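Local coordinates for protein putative transcriptional regulator (Streptomyces coelicolor A3, PDB 2RA5) that probably binds DNA and regulates transcription as a GntR-family protein, with a UTRA domain that holds a meso-tartaric acid molecule in this crystal, at residues E200-D205 and T229-P234. Numbering follows the deposited sequence.
Sequences ERLGED and THTYRP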
loop_
_atom_site.group_PDB
_atom_site.type_symbol
_atom_site.label_atom_id
_atom_site.label_comp_id
_atom_site.label_asym_id
_atom_site.label_seq_id
_atom_site.Cartn_x
_atom_site.Cartn_y
_atom_site.Cartn_z
ATOM N N GLU A 200 2.916 0.587 -22.146
ATOM C CA GLU A 200 2.229 -0.072 -23.259
ATOM C C GLU A 200 1.341 -1.239 -22.808
ATOM O O GLU A 200 0.146 -1.278 -23.117
ATOM C CB GLU A 200 3.228 -0.548 -24.321
ATOM C CG GLU A 200 3.547 0.493 -25.390
ATOM C CD GLU A 200 4.256 -0.099 -26.600
ATOM O OE1 GLU A 200 4.978 -1.108 -26.433
ATOM O OE2 GLU A 200 4.088 0.448 -27.718
ATOM N N ARG A 201 1.932 -2.179 -22.073
ATOM C CA ARG A 201 1.231 -3.384 -21.621
ATOM C C ARG A 201 -0.111 -3.075 -20.963
ATOM O O ARG A 201 -1.041 -3.885 -21.017
ATOM C CB ARG A 201 2.105 -4.180 -20.639
ATOM C CG ARG A 201 3.530 -4.452 -21.116
ATOM C CD ARG A 201 4.402 -5.013 -19.990
ATOM N NE ARG A 201 5.830 -4.859 -20.271
ATOM C CZ ARG A 201 6.797 -5.093 -19.388
ATOM N NH1 ARG A 201 6.490 -5.493 -18.160
ATOM N NH2 ARG A 201 8.069 -4.921 -19.729
ATOM N N LEU A 202 -0.206 -1.900 -20.347
ATOM C CA LEU A 202 -1.364 -1.553 -19.527
ATOM C C LEU A 202 -2.311 -0.548 -20.192
ATOM O O LEU A 202 -3.450 -0.395 -19.759
ATOM C CB LEU A 202 -0.912 -1.051 -18.147
ATOM C CG LEU A 202 -0.398 -2.078 -17.126
ATOM C CD1 LEU A 202 0.226 -1.394 -15.904
ATOM C CD2 LEU A 202 -1.505 -3.050 -16.712
ATOM N N GLY A 203 -1.842 0.129 -21.238
ATOM C CA GLY A 203 -2.663 1.087 -21.966
ATOM C C GLY A 203 -2.488 2.500 -21.446
ATOM O O GLY A 203 -3.448 3.270 -21.346
ATOM N N GLU A 204 -1.249 2.842 -21.118
ATOM C CA GLU A 204 -0.949 4.108 -20.465
ATOM C C GLU A 204 0.279 4.774 -21.086
ATOM O O GLU A 204 1.149 4.103 -21.652
ATOM C CB GLU A 204 -0.699 3.863 -18.978
ATOM C CG GLU A 204 -1.065 5.024 -18.068
ATOM C CD GLU A 204 -2.283 4.738 -17.205
ATOM O OE1 GLU A 204 -2.252 5.123 -16.015
ATOM O OE2 GLU A 204 -3.255 4.123 -17.703
ATOM N N ASP A 205 0.357 6.094 -20.971
ATOM C CA ASP A 205 1.498 6.835 -21.512
ATOM C C ASP A 205 2.740 6.643 -20.662
ATOM O O ASP A 205 2.669 6.641 -19.436
ATOM C CB ASP A 205 1.191 8.329 -21.595
ATOM C CG ASP A 205 -0.115 8.614 -22.298
ATOM O OD1 ASP A 205 -0.574 7.762 -23.091
ATOM O OD2 ASP A 205 -0.688 9.693 -22.056
ATOM N N THR A 229 6.682 -9.134 -8.571
ATOM C CA THR A 229 6.960 -7.733 -8.821
ATOM C C THR A 229 5.834 -7.235 -9.733
ATOM O O THR A 229 5.703 -7.662 -10.881
ATOM C CB THR A 229 8.408 -7.537 -9.391
ATOM O OG1 THR A 229 8.809 -6.170 -9.273
ATOM C CG2 THR A 229 8.552 -8.031 -10.849
ATOM N N HIS A 230 4.993 -6.359 -9.190
ATOM C CA HIS A 230 3.739 -6.008 -9.842
ATOM C C HIS A 230 3.559 -4.518 -10.061
ATOM O O HIS A 230 4.078 -3.702 -9.305
ATOM C CB HIS A 230 2.570 -6.512 -9.003
ATOM C CG HIS A 230 2.683 -7.939 -8.595
ATOM N ND1 HIS A 230 2.466 -8.367 -7.310
ATOM C CD2 HIS A 230 2.990 -9.056 -9.312
ATOM C CE1 HIS A 230 2.621 -9.676 -7.238
ATOM N NE2 HIS A 230 2.939 -10.114 -8.455
ATOM N N THR A 231 2.797 -4.187 -11.105
ATOM C CA THR A 231 2.370 -2.819 -11.414
ATOM C C THR A 231 0.849 -2.741 -11.539
ATOM O O THR A 231 0.195 -3.665 -12.043
ATOM C CB THR A 231 2.961 -2.331 -12.737
ATOM O OG1 THR A 231 2.948 -3.415 -13.678
ATOM C CG2 THR A 231 4.380 -1.846 -12.542
ATOM N N TYR A 232 0.288 -1.630 -11.084
ATOM C CA TYR A 232 -1.156 -1.434 -11.138
ATOM C C TYR A 232 -1.495 -0.053 -11.662
ATOM O O TYR A 232 -0.893 0.941 -11.228
ATOM C CB TYR A 232 -1.758 -1.564 -9.745
ATOM C CG TYR A 232 -1.349 -2.801 -9.000
ATOM C CD1 TYR A 232 -0.169 -2.835 -8.270
ATOM C CD2 TYR A 232 -2.150 -3.940 -9.013
ATOM C CE1 TYR A 232 0.207 -3.974 -7.581
ATOM C CE2 TYR A 232 -1.783 -5.078 -8.330
ATOM C CZ TYR A 232 -0.604 -5.098 -7.614
ATOM O OH TYR A 232 -0.241 -6.244 -6.927
ATOM N N ARG A 233 -2.464 0.006 -12.576
ATOM C CA ARG A 233 -3.030 1.285 -13.037
ATOM C C ARG A 233 -3.808 1.951 -11.904
ATOM O O ARG A 233 -4.862 1.440 -11.504
ATOM C CB ARG A 233 -3.974 1.055 -14.218
ATOM C CG ARG A 233 -3.357 0.298 -15.381
ATOM C CD ARG A 233 -4.315 0.265 -16.551
ATOM N NE ARG A 233 -4.634 1.607 -17.022
ATOM C CZ ARG A 233 -5.717 1.913 -17.726
ATOM N NH1 ARG A 233 -5.916 3.165 -18.113
ATOM N NH2 ARG A 233 -6.597 0.972 -18.042
ATOM N N PRO A 234 -3.279 3.070 -11.360
ATOM C CA PRO A 234 -3.860 3.714 -10.167
ATOM C C PRO A 234 -5.314 4.163 -10.339
ATOM O O PRO A 234 -6.038 4.260 -9.352
ATOM C CB PRO A 234 -2.929 4.920 -9.914
ATOM C CG PRO A 234 -2.151 5.084 -11.198
ATOM C CD PRO A 234 -1.993 3.689 -11.726
#
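Arg233 bends at chi3 (61°), which turns NE aside from the extended line of its chain, and Glu204 bends at chi2 (110°); the two side chains cross obliquely. They form a side-on salt bridge in which Glu204 OE2 accepts two bent bonds, from Arg233 NH1 at 2.9 Å and from Arg233 NE, also at 2.9 Å. The NH1 bond arrives nearly in line with the C-O bond of OE2, while NE lies above the carboxylate plane. Carboxylate and guanidinium planes stand 83° apart. Leu202 O and Gly203 O lie over one face of the guanidinium, with Leu202 O 3.6 Å from Arg233 NE. Gly203 ends helix 196-202 in a Schellman motif, with positive phi and Gly203 N bonded to Glu200 O at 3.1 Å. This helix end packs on the end of strand 224-232, part of the antiparallel sheet of the UTRA domain, and on Arg233 just beyond it. Leu202 CB lies 3.9 Å from Arg233 CG, the two side chains running past each other in opposite directions. Leu202 CD1 also reaches Thr231 OG1, at 4.1 Å. Arg233 NH2 turns to strand 145-154, with a salt bridge to Glu145 and a hydrogen bond to Pro146 O. An alanine in place of Arg233 would probably leave Glu204 and Glu145 without their shared positive partner and uncover part of Leu202. Pro234 packs on Ala191 of the second subunit.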